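Local coordinates for nitrogenase molybdenum-iron protein beta chain (PDB 4WES), which forms, with its alpha partner, the molybdenum-iron component of nitrogenase, which reduces dinitrogen to ammonium, the two chains sharing an [8Fe-7S] cluster, at residues G177-P181 / A182-E186; P202-S205 / G206-G210. One frame throughout, in Å; residues are numbered along the deposited sequence.

Contact 1 (G177-P181 / A182-E186); sequences GFVGP and ADMRE
The carboxylate of D183 turns back on V179 and G180, the two residues leading into its helix. Its OD1 lies beside V179 CB at 3.7 Å and accepts a weak, bent hydrogen bond from G180 N at 3.3 Å, while OD2 is taken by the backbone N-H groups of K424 and V425. A second flat group, the R185 guanidinium, stands oblique to the carbonyl of P181; it is the aliphatic CG that reaches P181 O, at 3.3 Å. This is a worked example of helix N-capping. G180 is the N-cap and P181 opens the first turn. D183 OD1 receives the N-cap N-H weakly, as in the returning half of a capping box, and glycine G180 has no side chain for the other half; the negative charge would suit the helix N terminus. The helical ladder begins with M184 N to G180 O (3.0 Å, 163°) and R185 N to P181 O (2.9 Å). M184 bends at chi2 (147°), which carries SD past G180 O and sets CE 3.5 Å from V179 O; its CG meets V179 CG2 at 4.1 Å. The loop joins strand 172-175 to helix 181-193 in a parallel alpha/beta domain. Y30 of helix 24-33 packs on P181 and M184. R185 NE forms a salt bridge with D209, and NH2 another with E294 of the second subunit, a copy of this chain.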
loop_
_atom_site.group_PDB
_atom_site.type_symbol
_atom_site.label_atom_id
_atom_site.label_comp_id
_atom_site.label_asym_id
_atom_site.label_seq_id
_atom_site.Cartn_x
_atom_site.Cartn_y
_atom_site.Cartn_z
ATOM N N GLY B 177 -22.387 11.671 -9.014
ATOM C CA GLY B 177 -22.625 11.268 -7.664
ATOM C C GLY B 177 -21.586 11.792 -6.680
ATOM O O GLY B 177 -20.734 12.619 -7.008
ATOM N N PHE B 178 -21.697 11.307 -5.435
ATOM C CA PHE B 178 -20.807 11.725 -4.359
ATOM C C PHE B 178 -19.542 10.891 -4.435
ATOM O O PHE B 178 -19.316 9.967 -3.651
ATOM C CB PHE B 178 -21.523 11.652 -3.012
ATOM C CG PHE B 178 -20.692 12.156 -1.877
ATOM C CD1 PHE B 178 -20.379 13.475 -1.770
ATOM C CD2 PHE B 178 -20.141 11.273 -0.911
ATOM C CE1 PHE B 178 -19.567 13.951 -0.707
ATOM C CE2 PHE B 178 -19.359 11.760 0.103
ATOM C CZ PHE B 178 -19.078 13.100 0.195
ATOM N N VAL B 179 -18.717 11.229 -5.413
ATOM C CA VAL B 179 -17.467 10.581 -5.698
ATOM C C VAL B 179 -16.386 11.631 -5.644
ATOM O O VAL B 179 -16.677 12.824 -5.719
ATOM C CB VAL B 179 -17.456 9.814 -7.037
ATOM C CG1 VAL B 179 -18.553 8.750 -7.044
ATOM C CG2 VAL B 179 -17.640 10.750 -8.218
ATOM N N GLY B 180 -15.135 11.217 -5.559
ATOM C CA GLY B 180 -14.044 12.158 -5.442
ATOM C C GLY B 180 -13.628 12.781 -6.756
ATOM O O GLY B 180 -13.991 12.302 -7.835
ATOM N N PRO B 181 -12.813 13.824 -6.691
ATOM C CA PRO B 181 -12.319 14.482 -7.912
ATOM C C PRO B 181 -11.577 13.530 -8.828
ATOM O O PRO B 181 -11.648 13.698 -10.049
ATOM C CB PRO B 181 -11.462 15.632 -7.374
ATOM C CG PRO B 181 -11.118 15.249 -5.963
ATOM C CD PRO B 181 -12.295 14.468 -5.468
ATOM N N ALA B 182 -10.849 12.543 -8.300
ATOM C CA ALA B 182 -10.191 11.605 -9.173
ATOM C C ALA B 182 -11.180 10.794 -9.984
ATOM O O ALA B 182 -10.915 10.409 -11.134
ATOM C CB ALA B 182 -9.274 10.702 -8.407
ATOM N N ASP B 183 -12.306 10.444 -9.353
ATOM C CA ASP B 183 -13.355 9.702 -10.053
ATOM C C ASP B 183 -14.025 10.561 -11.115
ATOM O O ASP B 183 -14.295 10.097 -12.219
ATOM C CB ASP B 183 -14.381 9.207 -9.024
ATOM C CG ASP B 183 -13.796 8.205 -8.058
ATOM O OD1 ASP B 183 -14.136 8.302 -6.867
ATOM O OD2 ASP B 183 -13.009 7.354 -8.512
ATOM N N MET B 184 -14.248 11.846 -10.786
ATOM C CA MET B 184 -14.737 12.767 -11.805
ATOM C C MET B 184 -13.776 12.865 -12.983
ATOM O O MET B 184 -14.221 12.835 -14.143
ATOM C CB MET B 184 -15.035 14.131 -11.174
ATOM C CG MET B 184 -16.240 14.088 -10.235
ATOM S SD MET B 184 -16.052 15.215 -8.878
ATOM C CE MET B 184 -17.702 15.139 -8.126
ATOM N N ARG B 185 -12.467 12.947 -12.713
ATOM C CA ARG B 185 -11.504 13.004 -13.805
ATOM C C ARG B 185 -11.541 11.761 -14.653
ATOM O O ARG B 185 -11.470 11.830 -15.884
ATOM C CB ARG B 185 -10.079 13.203 -13.284
ATOM C CG ARG B 185 -9.847 14.574 -12.668
ATOM C CD ARG B 185 -8.438 14.693 -12.149
ATOM N NE ARG B 185 -8.152 15.940 -11.457
ATOM C CZ ARG B 185 -7.448 16.955 -11.917
ATOM N NH1 ARG B 185 -7.047 16.969 -13.177
ATOM N NH2 ARG B 185 -7.139 17.962 -11.134
ATOM N N GLU B 186 -11.676 10.591 -14.011
ATOM C CA GLU B 186 -11.700 9.337 -14.769
ATOM C C GLU B 186 -12.948 9.218 -15.629
ATOM O O GLU B 186 -12.870 8.763 -16.784
ATOM C CB GLU B 186 -11.560 8.165 -13.821
ATOM C CG GLU B 186 -11.632 6.790 -14.472
ATOM C CD GLU B 186 -10.581 6.498 -15.536
ATOM O OE1 GLU B 186 -9.612 7.264 -15.678
ATOM O OE2 GLU B 186 -10.761 5.489 -16.256
#

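Contact 2 (P202-S205 / G206-G210); sequences PDTS and GVLDG
T204 O is gripped by two backbone N-H groups, V207 N at 2.9 Å and L208 N at 3.1 Å. The first bond closes a type II beta turn over S205 and G206, with G206 in the positive-phi corner, and the second extends the wrap by one residue. The two donors come in differently: L208 N arrives close to the line of the carbonyl bond, whereas V207 N sits well above the carbonyl plane. V207 CB lies 3.3 Å from T204 O, and L208 CD1 touches T204 CB at 4.3 Å. The general lesson is that a stretch without helix or strand can still be tightly ordered by side chains that bond to its own backbone. Overlapping the start of the beta turn, D203 forms an Asx turn, OD1 accepting from S205 N at 3.0 Å, from above the carboxylate plane (44°), and from S205 OG at 2.6 Å. Chi1 of S205 (66°) turns OG back toward D203; OG meets OD1 on its syn side, 19° out of plane. K188 NZ makes a salt bridge with D203 OD2 and a hydrogen bond with S205 OG, joining the turn to helix 181-193, and Y30 of helix 24-33 bonds to T204 OG1. Beyond the turn, the D209 carboxylate turns back to the N-H edge of the S205-G206 peptide, and its OD1 receives G206 N on the syn lone pair at 2.7 Å.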
loop_
_atom_site.group_PDB
_atom_site.type_symbol
_atom_site.label_atom_id
_atom_site.label_comp_id
_atom_site.label_asym_id
_atom_site.label_seq_id
_atom_site.Cartn_x
_atom_site.Cartn_y
_atom_site.Cartn_z
ATOM N N PRO B 202 -22.087 18.178 -10.384
ATOM C CA PRO B 202 -20.927 18.993 -10.020
ATOM C C PRO B 202 -19.607 18.339 -10.480
ATOM O O PRO B 202 -19.588 17.151 -10.834
ATOM C CB PRO B 202 -20.981 19.060 -8.482
ATOM C CG PRO B 202 -22.354 18.547 -8.127
ATOM C CD PRO B 202 -22.697 17.568 -9.198
ATOM N N ASP B 203 -18.530 19.124 -10.464
ATOM C CA ASP B 203 -17.205 18.610 -10.834
ATOM C C ASP B 203 -16.176 19.291 -9.955
ATOM O O ASP B 203 -15.868 20.446 -10.161
ATOM C CB ASP B 203 -16.949 18.879 -12.324
ATOM C CG ASP B 203 -15.578 18.444 -12.755
ATOM O OD1 ASP B 203 -14.879 17.746 -12.001
ATOM O OD2 ASP B 203 -15.190 18.807 -13.903
ATOM N N THR B 204 -15.663 18.557 -8.957
ATOM C CA THR B 204 -14.698 19.121 -8.021
ATOM C C THR B 204 -13.248 18.883 -8.467
ATOM O O THR B 204 -12.315 19.242 -7.736
ATOM C CB THR B 204 -14.884 18.528 -6.623
ATOM O OG1 THR B 204 -14.688 17.123 -6.783
ATOM C CG2 THR B 204 -16.277 18.832 -6.080
ATOM N N SER B 205 -13.042 18.277 -9.645
ATOM C CA SER B 205 -11.686 18.146 -10.150
ATOM C C SER B 205 -11.106 19.527 -10.424
ATOM O O SER B 205 -11.777 20.427 -10.924
ATOM C CB SER B 205 -11.628 17.246 -11.380
ATOM O OG SER B 205 -12.279 17.774 -12.486
ATOM N N GLY B 206 -9.849 19.710 -10.061
ATOM C CA GLY B 206 -9.243 21.017 -10.116
ATOM C C GLY B 206 -9.737 21.970 -9.054
ATOM O O GLY B 206 -9.462 23.180 -9.144
ATOM N N VAL B 207 -10.475 21.462 -8.048
ATOM C CA VAL B 207 -10.925 22.289 -6.947
ATOM C C VAL B 207 -10.444 21.687 -5.598
ATOM O O VAL B 207 -9.909 22.424 -4.771
ATOM C CB VAL B 207 -12.466 22.451 -6.923
ATOM C CG1 VAL B 207 -12.879 23.405 -5.796
ATOM C CG2 VAL B 207 -12.969 22.963 -8.259
ATOM N N LEU B 208 -10.677 20.397 -5.411
ATOM C CA LEU B 208 -10.268 19.721 -4.165
ATOM C C LEU B 208 -9.104 18.757 -4.356
ATOM O O LEU B 208 -8.787 17.988 -3.468
ATOM C CB LEU B 208 -11.477 19.055 -3.528
ATOM C CG LEU B 208 -12.387 20.033 -2.806
ATOM C CD1 LEU B 208 -13.769 19.481 -2.570
ATOM C CD2 LEU B 208 -11.781 20.492 -1.493
ATOM N N ASP B 209 -8.381 18.887 -5.480
ATOM C CA ASP B 209 -7.203 18.088 -5.766
ATOM C C ASP B 209 -6.187 18.937 -6.534
ATOM O O ASP B 209 -5.444 18.434 -7.381
ATOM C CB ASP B 209 -7.578 16.823 -6.575
ATOM C CG ASP B 209 -8.161 17.132 -7.931
ATOM O OD1 ASP B 209 -8.377 18.325 -8.252
ATOM O OD2 ASP B 209 -8.389 16.161 -8.668
ATOM N N GLY B 210 -6.138 20.224 -6.229
ATOM C CA GLY B 210 -5.360 21.136 -7.038
ATOM C C GLY B 210 -3.900 21.264 -6.700
ATOM O O GLY B 210 -3.401 20.783 -5.671
#

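Following the chain, strand 172-175 runs into contact 1, which turns the loop into helix 181-193. Strand 198-200 comes next, pairing in parallel beside 172-175 to complete a beta-alpha-beta unit, and contact 2 folds the loop beyond it. The contacts are in series, neither enclosing nor crossing the other, yet their centres lie only about 9 Å apart. The two loops leaving neighbouring strands thus meet: the R185-D209 salt bridge, 2.8 Å from NE to OD2, spans them, P181 packs on D209, and M184 lies against T204. Helix 24-33 touches both through Y30, and both contacts reach the second copy of this subunit, D209 O bonding to Q298 there.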